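Local coordinates for uncharacterized peroxidase-related protein (Silicibacter sp., PDB 2PFX) that is of unknown function but probably acts as a peroxidase-related oxidoreductase of the all-helical AhpD-like kind, possibly reducing peroxides through a cysteine pair, at residues 35-39 with 40-44; 47-50 with 51-54; 55-58 with 59-63; 69-72 with 73-77; 162-165 with 166-170. All blocks are in the same frame, centred on the assembly; numbering follows the deposited sequence. Where two conformers were deposited one is given.

Contact 1: 35-39 with 40-44; sequences GMVPN and VLKAY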
loop_
_atom_site.group_PDB
_atom_site.type_symbol
_atom_site.label_atom_id
_atom_site.label_comp_id
_atom_site.label_asym_id
_atom_site.label_seq_id
_atom_site.Cartn_x
_atom_site.Cartn_y
_atom_site.Cartn_z
ATOM N N GLY A 35 21.859 -32.566 -11.044
ATOM C CA GLY A 35 22.305 -32.222 -12.370
ATOM C C GLY A 35 23.061 -30.916 -12.414
ATOM O O GLY A 35 23.553 -30.478 -13.453
HETATM N N MSE A 36 23.166 -30.268 -11.261
HETATM C CA MSE A 36 23.776 -28.959 -11.163
HETATM C C MSE A 36 24.198 -28.715 -9.717
HETATM O O MSE A 36 23.783 -29.475 -8.844
HETATM C CB MSE A 36 22.775 -27.859 -11.563
HETATM C CG MSE A 36 21.619 -27.741 -10.571
HETATM SE SE MSE A 36 20.291 -26.400 -10.913
HETATM C CE MSE A 36 19.735 -27.115 -12.579
ATOM N N VAL A 37 24.961 -27.642 -9.526
ATOM C CA VAL A 37 25.140 -27.089 -8.184
ATOM C C VAL A 37 24.351 -25.792 -8.060
ATOM O O VAL A 37 24.741 -24.775 -8.671
ATOM C CB VAL A 37 26.624 -26.849 -7.860
ATOM C CG1 VAL A 37 26.776 -26.313 -6.446
ATOM C CG2 VAL A 37 27.383 -28.159 -8.003
ATOM N N PRO A 38 23.244 -25.833 -7.328
ATOM C CA PRO A 38 22.427 -24.631 -7.181
ATOM C C PRO A 38 23.242 -23.455 -6.657
ATOM O O PRO A 38 24.013 -23.536 -5.706
ATOM C CB PRO A 38 21.346 -25.043 -6.178
ATOM C CG PRO A 38 21.203 -26.510 -6.450
ATOM C CD PRO A 38 22.629 -26.985 -6.652
ATOM N N ASN A 39 23.030 -22.321 -7.318
ATOM C CA ASN A 39 23.821 -21.137 -6.982
ATOM C C ASN A 39 23.625 -20.613 -5.586
ATOM O O ASN A 39 24.523 -19.996 -5.019
ATOM C CB ASN A 39 23.492 -20.015 -7.997
ATOM C CG ASN A 39 24.294 -20.163 -9.283
ATOM O OD1 ASN A 39 25.268 -20.916 -9.347
ATOM N ND2 ASN A 39 23.914 -19.434 -10.329
ATOM N N VAL A 40 22.461 -20.823 -4.952
ATOM C CA VAL A 40 22.341 -20.443 -3.556
ATOM C C VAL A 40 23.374 -21.151 -2.694
ATOM O O VAL A 40 23.903 -20.608 -1.730
ATOM C CB VAL A 40 20.919 -20.730 -3.032
ATOM C CG1 VAL A 40 20.613 -22.214 -3.057
ATOM C CG2 VAL A 40 20.763 -20.170 -1.624
ATOM N N LEU A 41 23.681 -22.406 -3.053
ATOM C CA LEU A 41 24.683 -23.102 -2.257
ATOM C C LEU A 41 26.076 -22.519 -2.485
ATOM O O LEU A 41 26.833 -22.396 -1.528
ATOM C CB LEU A 41 24.679 -24.593 -2.563
ATOM C CG LEU A 41 23.366 -25.312 -2.280
ATOM C CD1 LEU A 41 23.494 -26.754 -2.748
ATOM C CD2 LEU A 41 22.990 -25.176 -0.811
ATOM N N LYS A 42 26.381 -22.162 -3.722
ATOM C CA LYS A 42 27.682 -21.515 -3.975
ATOM C C LYS A 42 27.772 -20.209 -3.216
ATOM O O LYS A 42 28.860 -19.785 -2.811
ATOM C CB LYS A 42 27.892 -21.311 -5.469
ATOM C CG LYS A 42 27.783 -22.583 -6.299
ATOM C CD LYS A 42 27.979 -22.325 -7.790
ATOM C CE LYS A 42 28.409 -23.604 -8.497
ATOM N NZ LYS A 42 28.108 -23.529 -9.951
ATOM N N ALA A 43 26.627 -19.573 -3.002
ATOM C CA ALA A 43 26.606 -18.292 -2.312
ATOM C C ALA A 43 27.026 -18.445 -0.857
ATOM O O ALA A 43 27.762 -17.605 -0.337
ATOM C CB ALA A 43 25.228 -17.627 -2.439
ATOM N N TYR A 44 26.552 -19.515 -0.219
ATOM C CA TYR A 44 26.870 -19.750 1.180
ATOM C C TYR A 44 28.199 -20.457 1.374
ATOM O O TYR A 44 28.723 -20.480 2.498
ATOM C CB TYR A 44 25.773 -20.588 1.861
ATOM C CG TYR A 44 24.569 -19.740 2.219
ATOM C CD1 TYR A 44 23.550 -19.561 1.299
ATOM C CD2 TYR A 44 24.465 -19.118 3.451
ATOM C CE1 TYR A 44 22.456 -18.780 1.622
ATOM C CE2 TYR A 44 23.374 -18.345 3.787
ATOM C CZ TYR A 44 22.376 -18.186 2.862
ATOM O OH TYR A 44 21.282 -17.419 3.173
#
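Pro38 and Leu41 form the buried, tightly bonded side of this helix start. The carbonyl of Pro38, the N-cap residue, takes a hydrogen bond from Leu41 N at 2.9 Å, and the donor stands above the carbonyl plane, 48° out of it. Lys42 N adds a weak bond to the same Pro38 O at 3.4 Å. Beside this turn the two side chains run together in one direction, Pro38 CD meeting Leu41 CD1 at 4.0 Å. The next backbone bond, Ala43 N to Asn39 O at 2.9 Å, continues the turn. Leu41 is buried further by Tyr26, Phe27 and Cys30 of helix 21-34.

The more solvent-facing side belongs to Val37 and Lys42, both partly exposed. The lysine chain, extended beyond CG, passes Val37 at about a right angle, with Lys42 CE 3.8 Å from Val37 CB. Lys42 CD lies 3.4 Å from Asn39 OD1, whereas Lys42 NZ stays 3.9 Å from that oxygen, so the aliphatic part makes the contact. The amide end of Asn39 is held elsewhere: ND2 donates to Glu7 OE1 and to Met181 O.

A proline has no side-chain acceptor to cap the helix. Here the leading N-H groups find partners across the fold instead, Asn39 N with Asn183 OD1 and Val40 N with Tyr88 OH. The chemistry therefore implies a helix start satisfied by tertiary bonds, with hydrocarbon contact on the lysine side.

Contact 2: 47-50 with 51-54; sequences NVEK and LNAF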
loop_
_atom_site.group_PDB
_atom_site.type_symbol
_atom_site.label_atom_id
_atom_site.label_comp_id
_atom_site.label_asym_id
_atom_site.label_seq_id
_atom_site.Cartn_x
_atom_site.Cartn_y
_atom_site.Cartn_z
ATOM N N ASN A 47 31.750 -20.022 3.448
ATOM C CA ASN A 47 31.923 -20.369 4.862
ATOM C C ASN A 47 31.136 -21.638 5.178
ATOM O O ASN A 47 29.904 -21.648 5.112
ATOM C CB ASN A 47 31.452 -19.204 5.707
ATOM C CG ASN A 47 31.573 -19.420 7.195
ATOM O OD1 ASN A 47 31.122 -20.445 7.708
ATOM N ND2 ASN A 47 32.158 -18.436 7.866
ATOM N N VAL A 48 31.814 -22.743 5.496
ATOM C CA VAL A 48 31.052 -23.990 5.539
ATOM C C VAL A 48 30.054 -24.031 6.689
ATOM O O VAL A 48 29.048 -24.722 6.661
ATOM C CB VAL A 48 32.037 -25.179 5.537
ATOM C CG1 VAL A 48 32.970 -25.192 6.737
ATOM C CG2 VAL A 48 31.201 -26.442 5.402
ATOM N N GLU A 49 30.322 -23.294 7.758
ATOM C CA GLU A 49 29.397 -23.216 8.878
ATOM C C GLU A 49 28.075 -22.603 8.428
ATOM O O GLU A 49 26.989 -23.026 8.804
ATOM C CB GLU A 49 29.946 -22.366 10.006
ATOM C CG GLU A 49 30.983 -23.005 10.903
ATOM C CD GLU A 49 31.985 -23.883 10.170
ATOM O OE1 GLU A 49 31.571 -24.971 9.718
ATOM O OE2 GLU A 49 33.167 -23.489 10.046
ATOM N N LYS A 50 28.181 -21.563 7.609
ATOM C CA LYS A 50 26.995 -20.914 7.086
ATOM C C LYS A 50 26.246 -21.828 6.139
ATOM O O LYS A 50 25.021 -21.937 6.181
ATOM C CB LYS A 50 27.412 -19.607 6.405
ATOM C CG LYS A 50 27.998 -18.600 7.403
ATOM C CD LYS A 50 28.037 -17.191 6.845
ATOM C CE LYS A 50 28.603 -16.217 7.879
ATOM N NZ LYS A 50 27.642 -15.958 8.990
ATOM N N LEU A 51 26.970 -22.519 5.284
ATOM C CA LEU A 51 26.366 -23.466 4.337
ATOM C C LEU A 51 25.656 -24.586 5.071
ATOM O O LEU A 51 24.572 -25.057 4.757
ATOM C CB LEU A 51 27.460 -24.051 3.448
ATOM C CG LEU A 51 27.065 -25.186 2.501
ATOM C CD1 LEU A 51 26.082 -24.690 1.444
ATOM C CD2 LEU A 51 28.311 -25.781 1.882
ATOM N N ASN A 52 26.312 -25.077 6.122
ATOM C CA ASN A 52 25.752 -26.112 6.974
ATOM C C ASN A 52 24.436 -25.695 7.618
ATOM O O ASN A 52 23.472 -26.464 7.681
ATOM C CB ASN A 52 26.774 -26.468 8.045
ATOM C CG ASN A 52 27.886 -27.352 7.513
ATOM O OD1 ASN A 52 27.818 -27.912 6.422
ATOM N ND2 ASN A 52 28.909 -27.463 8.348
ATOM N N ALA A 53 24.378 -24.469 8.125
ATOM C CA ALA A 53 23.172 -23.993 8.813
ATOM C C ALA A 53 22.008 -23.737 7.870
ATOM O O ALA A 53 20.828 -23.936 8.185
ATOM C CB ALA A 53 23.510 -22.718 9.581
ATOM N N PHE A 54 22.404 -23.255 6.681
ATOM C CA PHE A 54 21.422 -22.969 5.649
ATOM C C PHE A 54 20.768 -24.278 5.197
ATOM O O PHE A 54 19.565 -24.465 5.176
ATOM C CB PHE A 54 22.063 -22.252 4.449
ATOM C CG PHE A 54 21.034 -22.064 3.342
ATOM C CD1 PHE A 54 20.068 -21.082 3.455
ATOM C CD2 PHE A 54 21.050 -22.875 2.230
ATOM C CE1 PHE A 54 19.138 -20.912 2.452
ATOM C CE2 PHE A 54 20.125 -22.724 1.222
ATOM C CZ PHE A 54 19.150 -21.741 1.359
HETATM O O HOH W 1 28.868 -26.271 11.187
#
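Val48 and Asn52, one helical turn apart, lie side by side and point the same way. The CG2 branch of Val48 is 3.8 Å from Asn52 OD1 and almost equally near ND2, so the methyl sits against the amide as a whole. With Asn52 CG beside its own backbone N (chi1 -77°), the amide folds back over the preceding turn, bringing Asn52 CG to 3.0 Å from Val48 O. That carbonyl is already engaged by Asn52 N at 2.8 Å; the side-chain amide nitrogen is near it too, but badly angled for a bond.

Glu49 also runs alongside Asn52, its carboxylate turned 52° from the amide plane. The two ends stay 3.9 Å apart, Glu49 OE1 to Asn52 ND2, and a water spans them: it accepts from Asn52 ND2 at 3.1 Å and donates weakly to Glu49 OE1. Asn52 OD1 makes a weak hydrogen bond to a tetraethylene glycol, probably from the crystallisation liquor.

Other side chains leave the helix in different directions. Leu51 packs on Leu41 and Tyr44 of helix 39-44, and the Phe54 ring stacks with Tyr44. Lys50 reaches across the subunit boundary to a salt bridge with Asp60 of the second subunit.

At the N-terminal start of the helix, Asn47 OD1 accepts from Lys50 N at 3.1 Å, the donor lying 41° out of the amide plane, while Asn47 O takes Leu51 N at 3.1 Å. This is a classic asparagine N-cap, opening a long helix of an all-alpha AhpD-like fold.

Contact 3: 55-58 with 59-63; sequences TAMY and NDLML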
loop_
_atom_site.group_PDB
_atom_site.type_symbol
_atom_site.label_atom_id
_atom_site.label_comp_id
_atom_site.label_asym_id
_atom_site.label_seq_id
_atom_site.Cartn_x
_atom_site.Cartn_y
_atom_site.Cartn_z
ATOM N N THR A 55 21.650 -25.192 4.818
ATOM C CA THR A 55 21.191 -26.470 4.270
ATOM C C THR A 55 20.474 -27.301 5.324
ATOM O O THR A 55 19.507 -27.986 4.968
ATOM C CB THR A 55 22.357 -27.280 3.654
ATOM O OG1 THR A 55 23.268 -27.613 4.696
ATOM C CG2 THR A 55 23.026 -26.433 2.589
ATOM N N ALA A 56 20.921 -27.242 6.570
ATOM C CA ALA A 56 20.226 -28.040 7.587
ATOM C C ALA A 56 18.768 -27.610 7.699
ATOM O O ALA A 56 17.843 -28.402 7.845
ATOM C CB ALA A 56 20.912 -27.913 8.930
HETATM N N MSE A 57 18.567 -26.293 7.638
HETATM C CA MSE A 57 17.219 -25.767 7.741
HETATM C C MSE A 57 16.431 -26.056 6.475
HETATM O O MSE A 57 15.301 -26.528 6.585
HETATM C CB MSE A 57 17.279 -24.265 8.017
HETATM C CG MSE A 57 15.880 -23.682 8.117
HETATM SE SE MSE A 57 15.799 -21.895 8.751
HETATM C CE MSE A 57 16.351 -22.364 10.533
ATOM N N TYR A 58 17.009 -25.775 5.297
ATOM C CA TYR A 58 16.307 -26.070 4.055
ATOM C C TYR A 58 15.851 -27.532 4.056
ATOM O O TYR A 58 14.715 -27.847 3.694
ATOM C CB TYR A 58 17.169 -25.788 2.820
ATOM C CG TYR A 58 16.495 -26.064 1.497
ATOM C CD1 TYR A 58 16.348 -27.295 0.866
ATOM C CD2 TYR A 58 15.966 -24.974 0.802
ATOM C CE1 TYR A 58 15.727 -27.491 -0.336
ATOM C CE2 TYR A 58 15.329 -25.154 -0.414
ATOM C CZ TYR A 58 15.208 -26.396 -0.986
ATOM O OH TYR A 58 14.581 -26.584 -2.202
ATOM N N ASN A 59 16.753 -28.455 4.356
ATOM C CA ASN A 59 16.411 -29.874 4.211
ATOM C C ASN A 59 15.265 -30.250 5.151
ATOM O O ASN A 59 14.306 -30.913 4.742
ATOM C CB ASN A 59 17.659 -30.746 4.427
ATOM C CG ASN A 59 18.570 -30.731 3.206
ATOM O OD1 ASN A 59 18.110 -30.577 2.080
ATOM N ND2 ASN A 59 19.866 -30.860 3.436
ATOM N N ASP A 60 15.384 -29.802 6.390
ATOM C CA ASP A 60 14.366 -30.181 7.370
ATOM C C ASP A 60 13.003 -29.713 6.893
ATOM O O ASP A 60 12.045 -30.460 6.840
ATOM C CB ASP A 60 14.650 -29.583 8.731
ATOM C CG ASP A 60 13.525 -29.904 9.701
ATOM O OD1 ASP A 60 13.499 -31.069 10.132
ATOM O OD2 ASP A 60 12.702 -29.023 9.991
ATOM N N LEU A 61 12.961 -28.434 6.495
ATOM C CA LEU A 61 11.679 -27.861 6.102
ATOM C C LEU A 61 11.108 -28.417 4.813
ATOM O O LEU A 61 9.900 -28.635 4.746
ATOM C CB LEU A 61 11.901 -26.363 5.957
ATOM C CG LEU A 61 11.916 -25.511 7.211
ATOM C CD1 LEU A 61 13.155 -25.536 8.078
ATOM C CD2 LEU A 61 11.738 -24.083 6.697
HETATM N N MSE A 62 11.972 -28.601 3.821
HETATM C CA MSE A 62 11.519 -28.994 2.498
HETATM C C MSE A 62 11.470 -30.500 2.283
HETATM O O MSE A 62 10.647 -31.000 1.494
HETATM C CB MSE A 62 12.429 -28.362 1.440
HETATM C CG MSE A 62 12.347 -26.845 1.398
HETATM SE SE MSE A 62 10.574 -26.066 1.442
HETATM C CE MSE A 62 10.327 -26.381 -0.427
ATOM N N LEU A 63 12.371 -31.201 2.965
ATOM C CA LEU A 63 12.451 -32.635 2.710
ATOM C C LEU A 63 12.223 -33.488 3.922
ATOM O O LEU A 63 12.027 -34.692 3.770
ATOM C CB LEU A 63 13.833 -32.953 2.077
ATOM C CG LEU A 63 14.043 -32.226 0.731
ATOM C CD1 LEU A 63 15.460 -32.391 0.195
ATOM C CD2 LEU A 63 13.047 -32.698 -0.324
#
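With the Tyr58 ring carbon CG anti to the backbone N (chi1 -180°), the ring swings forward along the helix, while Met62 CG turns back beside its own N (chi1 -65°). The two side chains thereby meet one turn apart. Met62 CG sits over the middle of one ring face, 3.7 Å from the Tyr58 ring centroid and only 10° off the ring normal: a CH-pi contact of nearly vertical approach. Further bends at chi2 and chi3 lift the selenium of this selenomethionine away, leaving Met62 SE 5.4 Å from the Tyr58 centroid. It remains above the same face, a Met-aromatic contact at long range.

Asn59 approaches the ring differently. Asn59 OD1 lies in the ring plane at the edge, 3.9 Å from Tyr58 CD1, and the amide stands almost perpendicular to the ring. Below them the helix is regular: Met62 N bonds Tyr58 O at 2.8 Å, and Asn59 N bonds Thr55 O at 2.9 Å.

Surrounding helices complete the packing. Phe167 of helix 155-178 touches Met57 and Tyr58, and Glu74 of helix 70-84 lies against both Tyr58 and Met62.

Chemically, the ring is used in two ways: its electron-rich face takes a methylene next to selenium, and its more positive C-H edge faces an amide oxygen. Both approaches are weak individually, and together they would favour one setting of the ring.

Contact 4: 69-72 with 73-77; sequences SKLE and REMIA
Arg73 curls back from the first turn of its helix onto the backbone of Ser69 and Lys70. Starting at the root, Arg73 CB lies 3.6 Å from Lys70 O. Arg73 CG passes 3.5 Å from Ser69 O, and CD keeps beside the same oxygen. The bend at chi3 (-95°) then turns the guanidinium back, so that Arg73 NE donates to Ser69 O at 3.1 Å with a nearly straight N-H. This acceptor lies in the guanidinium plane, at its edge, but NE stands well above the Ser69 carbonyl plane, 64° out of it. The backbone Arg73 N holds Ser69 O at 3.2 Å from the opposite face, so one residue grips the oxygen twice. Beyond CZ, Arg73 NH2 comes to 4.0 Å from Lys70 CG, and NH1 donates to Gly64 O and to Leu61 O, tying the end of helix 48-63 to this helix start.

The same turn is a capping box. Ser69 OG accepts from Glu72 N at 2.9 Å, and Ser69 N donates to Glu72 OE1 at 2.8 Å, on the anti side and somewhat out of the carboxylate plane. Glu72 OE2 makes a salt bridge with Arg122 and a hydrogen bond with Gln123, which probably steadies the carboxylate in the cap.

Further on, Glu74 OE1 is hydrogen-bonded to His93 ND1. The pair recalls the glutamate and histidine of AhpD relatives, which work beside a CxxC motif, though that role is inferred here. Elsewhere on the helix, Leu71 CD1 touches Met75 CG at 3.8 Å, with selenium close to Leu71 CG.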
loop_
_atom_site.group_PDB
_atom_site.type_symbol
_atom_site.label_atom_id
_atom_site.label_comp_id
_atom_site.label_asym_id
_atom_site.label_seq_id
_atom_site.Cartn_x
_atom_site.Cartn_y
_atom_site.Cartn_z
ATOM N N SER A 69 2.939 -32.558 1.626
ATOM C CA SER A 69 3.820 -33.218 0.663
ATOM C C SER A 69 5.029 -32.365 0.297
ATOM O O SER A 69 5.055 -31.160 0.579
ATOM C CB SER A 69 3.029 -33.556 -0.604
ATOM O OG SER A 69 2.556 -32.398 -1.265
ATOM N N LYS A 70 6.007 -33.006 -0.355
ATOM C CA LYS A 70 7.094 -32.193 -0.902
ATOM C C LYS A 70 6.569 -31.114 -1.846
ATOM O O LYS A 70 6.990 -29.965 -1.750
ATOM C CB LYS A 70 8.121 -33.089 -1.614
ATOM C CG LYS A 70 8.946 -33.846 -0.582
ATOM C CD LYS A 70 10.023 -34.711 -1.195
ATOM C CE LYS A 70 9.946 -36.153 -0.710
ATOM N NZ LYS A 70 10.075 -36.244 0.776
ATOM N N LEU A 71 5.661 -31.502 -2.732
ATOM C CA LEU A 71 5.055 -30.608 -3.723
ATOM C C LEU A 71 4.355 -29.460 -3.026
ATOM O O LEU A 71 4.529 -28.301 -3.392
ATOM C CB LEU A 71 4.085 -31.385 -4.609
ATOM C CG LEU A 71 3.169 -30.587 -5.550
ATOM C CD1 LEU A 71 3.973 -29.667 -6.455
ATOM C CD2 LEU A 71 2.296 -31.555 -6.339
ATOM N N GLU A 72 3.586 -29.813 -1.982
ATOM C CA GLU A 72 2.842 -28.775 -1.279
ATOM C C GLU A 72 3.770 -27.687 -0.749
ATOM O O GLU A 72 3.451 -26.499 -0.817
ATOM C CB GLU A 72 2.009 -29.434 -0.179
ATOM C CG GLU A 72 0.636 -29.854 -0.665
ATOM C CD GLU A 72 -0.127 -30.809 0.225
ATOM O OE1 GLU A 72 0.426 -31.352 1.199
ATOM O OE2 GLU A 72 -1.332 -31.029 -0.057
ATOM N N ARG A 73 4.920 -28.118 -0.233
ATOM C CA ARG A 73 5.882 -27.151 0.333
ATOM C C ARG A 73 6.511 -26.336 -0.780
ATOM O O ARG A 73 6.749 -25.146 -0.597
ATOM C CB ARG A 73 6.875 -27.918 1.197
ATOM C CG ARG A 73 6.215 -28.472 2.452
ATOM C CD ARG A 73 7.189 -29.292 3.266
ATOM N NE ARG A 73 7.072 -30.697 2.933
ATOM C CZ ARG A 73 7.811 -31.693 3.406
ATOM N NH1 ARG A 73 8.788 -31.481 4.267
ATOM N NH2 ARG A 73 7.562 -32.937 3.007
ATOM N N GLU A 74 6.739 -26.980 -1.914
ATOM C CA GLU A 74 7.246 -26.231 -3.073
ATOM C C GLU A 74 6.204 -25.238 -3.577
ATOM O O GLU A 74 6.568 -24.160 -4.048
ATOM C CB GLU A 74 7.642 -27.167 -4.202
ATOM C CG GLU A 74 8.957 -27.885 -4.027
ATOM C CD GLU A 74 10.173 -26.980 -3.921
ATOM O OE1 GLU A 74 10.041 -25.755 -4.109
ATOM O OE2 GLU A 74 11.265 -27.537 -3.645
HETATM N N MSE A 75 4.927 -25.594 -3.491
HETATM C CA MSE A 75 3.866 -24.678 -3.905
HETATM C C MSE A 75 3.849 -23.437 -3.027
HETATM O O MSE A 75 3.656 -22.308 -3.463
HETATM C CB MSE A 75 2.525 -25.438 -3.872
HETATM C CG MSE A 75 2.422 -26.472 -4.984
HETATM SE SE MSE A 75 0.841 -27.574 -4.689
HETATM C CE MSE A 75 -0.255 -26.281 -5.569
ATOM N N ILE A 76 4.066 -23.629 -1.736
ATOM C CA ILE A 76 4.103 -22.529 -0.802
ATOM C C ILE A 76 5.261 -21.624 -1.192
ATOM O O ILE A 76 5.147 -20.408 -1.266
ATOM C CB ILE A 76 4.271 -23.008 0.647
ATOM C CG1 ILE A 76 3.017 -23.633 1.257
ATOM C CG2 ILE A 76 4.736 -21.884 1.558
ATOM C CD1 ILE A 76 3.278 -24.381 2.565
ATOM N N ALA A 77 6.382 -22.292 -1.471
ATOM C CA ALA A 77 7.578 -21.518 -1.811
ATOM C C ALA A 77 7.359 -20.558 -2.966
ATOM O O ALA A 77 7.773 -19.398 -2.952
ATOM C CB ALA A 77 8.703 -22.485 -2.151
#

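Contact 5: 162-165 with 166-170; sequences ANVT and GFFNM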
loop_
_atom_site.group_PDB
_atom_site.type_symbol
_atom_site.label_atom_id
_atom_site.label_comp_id
_atom_site.label_asym_id
_atom_site.label_seq_id
_atom_site.Cartn_x
_atom_site.Cartn_y
_atom_site.Cartn_z
ATOM N N ALA A 162 3.694 -22.409 8.432
ATOM C CA ALA A 162 4.289 -21.167 8.902
ATOM C C ALA A 162 5.802 -21.177 8.702
ATOM O O ALA A 162 6.377 -20.162 8.303
ATOM C CB ALA A 162 3.946 -20.932 10.361
ATOM N N ASN A 163 6.459 -22.294 8.968
ATOM C CA ASN A 163 7.930 -22.251 8.869
ATOM C C ASN A 163 8.385 -22.239 7.424
ATOM O O ASN A 163 9.330 -21.516 7.084
ATOM C CB ASN A 163 8.540 -23.404 9.663
ATOM C CG ASN A 163 8.733 -22.988 11.110
ATOM O OD1 ASN A 163 9.835 -22.600 11.502
ATOM N ND2 ASN A 163 7.661 -23.060 11.888
ATOM N N VAL A 164 7.727 -23.020 6.567
ATOM C CA VAL A 164 8.085 -22.995 5.157
ATOM C C VAL A 164 7.862 -21.583 4.618
ATOM O O VAL A 164 8.731 -21.028 3.967
ATOM C CB VAL A 164 7.300 -24.031 4.355
ATOM C CG1 VAL A 164 7.509 -23.855 2.861
ATOM C CG2 VAL A 164 7.728 -25.412 4.827
ATOM N N THR A 165 6.701 -21.016 4.911
ATOM C CA THR A 165 6.369 -19.672 4.484
ATOM C C THR A 165 7.407 -18.660 4.977
ATOM O O THR A 165 7.969 -17.873 4.212
ATOM C CB THR A 165 4.985 -19.250 5.033
ATOM O OG1 THR A 165 3.948 -20.098 4.496
ATOM C CG2 THR A 165 4.631 -17.835 4.614
ATOM N N GLY A 166 7.700 -18.667 6.277
ATOM C CA GLY A 166 8.697 -17.755 6.835
ATOM C C GLY A 166 10.060 -17.942 6.197
ATOM O O GLY A 166 10.735 -16.948 5.901
ATOM N N PHE A 167 10.452 -19.190 5.981
ATOM C CA PHE A 167 11.751 -19.468 5.359
ATOM C C PHE A 167 11.865 -18.796 4.002
ATOM O O PHE A 167 12.908 -18.193 3.763
ATOM C CB PHE A 167 11.980 -20.973 5.264
ATOM C CG PHE A 167 13.329 -21.423 4.750
ATOM C CD1 PHE A 167 14.504 -21.236 5.454
ATOM C CD2 PHE A 167 13.373 -22.047 3.514
ATOM C CE1 PHE A 167 15.704 -21.669 4.920
ATOM C CE2 PHE A 167 14.546 -22.514 2.976
ATOM C CZ PHE A 167 15.701 -22.330 3.707
ATOM N N PHE A 168 10.851 -18.848 3.128
ATOM C CA PHE A 168 11.014 -18.205 1.825
ATOM C C PHE A 168 10.924 -16.704 1.943
ATOM O O PHE A 168 11.430 -15.989 1.069
ATOM C CB PHE A 168 10.017 -18.773 0.782
ATOM C CG PHE A 168 10.639 -20.133 0.425
ATOM C CD1 PHE A 168 11.699 -20.192 -0.469
ATOM C CD2 PHE A 168 10.173 -21.282 1.034
ATOM C CE1 PHE A 168 12.288 -21.413 -0.749
ATOM C CE2 PHE A 168 10.747 -22.512 0.741
ATOM C CZ PHE A 168 11.802 -22.568 -0.154
ATOM N N ASN A 169 10.293 -16.219 3.016
ATOM C CA ASN A 169 10.349 -14.771 3.234
ATOM C C ASN A 169 11.781 -14.336 3.599
ATOM O O ASN A 169 12.178 -13.166 3.454
ATOM C CB ASN A 169 9.349 -14.368 4.323
ATOM C CG ASN A 169 8.001 -14.070 3.669
ATOM O OD1 ASN A 169 7.842 -12.998 3.093
ATOM N ND2 ASN A 169 7.083 -15.012 3.714
HETATM N N MSE A 170 12.581 -15.275 4.095
HETATM C CA MSE A 170 13.995 -15.013 4.367
HETATM C C MSE A 170 14.754 -15.131 3.039
HETATM O O MSE A 170 15.430 -14.200 2.616
HETATM C CB MSE A 170 14.636 -15.939 5.384
HETATM C CG MSE A 170 16.171 -15.915 5.433
HETATM SE SE MSE A 170 16.833 -17.089 6.828
HETATM C CE MSE A 170 16.704 -18.618 5.666
#
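Asn169 folds back on Thr165, whose carbonyl oxygen takes two bonds from it. Asn169 N donates to Thr165 O at 3.1 Å, in the carbonyl plane, and Asn169 ND2 donates to the same oxygen at 3.0 Å from above that plane, 55° out of it. The two side chains run alongside each other, and Thr165 CG2 packs 3.8 Å from Asn169 ND2.

A second pair sits on another face of the helix. Val164 CG1 and Phe168 CE2 touch at 4.1 Å, pointing the same way. With CG beside the backbone N (chi1 -76°), Phe168 is placed so that Val164 O lies at the edge of its ring, near the ring plane and 3.3 Å from Phe168 CD2; the same oxygen is the acceptor for Phe168 N. Over one face of Phe168, offset toward the rim, lies Phe167 CD2, 3.8 Å above the plane.

The next shell fixes these groups. Thr165 OG1 bonds back to Ile161 O. Asn169 OD1 accepts from Arg173 and Asn84, and its ND2 also reaches Thr134 OG1, so both ends of the amide are held. Phe168 meets the His93 ring edge-to-face. Asn163, on the subunit side, accepts at OD1 from Tyr44 OH of the second subunit.

All of this is buried, and the implication is chemical: an interior asparagine keeps its polar atoms satisfied, and its rotation fixed, by bonding both to its own helix and to neighbouring ones, while carbonyl Val164 O faces the weakly positive rim of an aromatic ring.

How the contacts relate
In chain order, contact 1 spans the loop after helix 21-34 and all of helix 39-44, contacts 2 and 3 (centres 13 Å apart) share helix 48-63, contact 4 starts helix 70-84 and contact 5 lies inside helix 155-178. Contact 5 joins three others: Phe167 CZ meets Phe54 CE1 at 3.9 Å (contact 2), Phe167 CE2 meets Tyr58 CD2 at 3.6 Å (contact 3), and Phe168 CE2 packs 3.5 Å from Ala77 CB (contact 4). Contacts 2 and 4 are farthest apart, about 24 Å between centres. All but contact 4 touch the second subunit, so helices 39-44, 48-63 and 155-178 serve both core and interface, while the start of helix 70-84 is internal to the subunit.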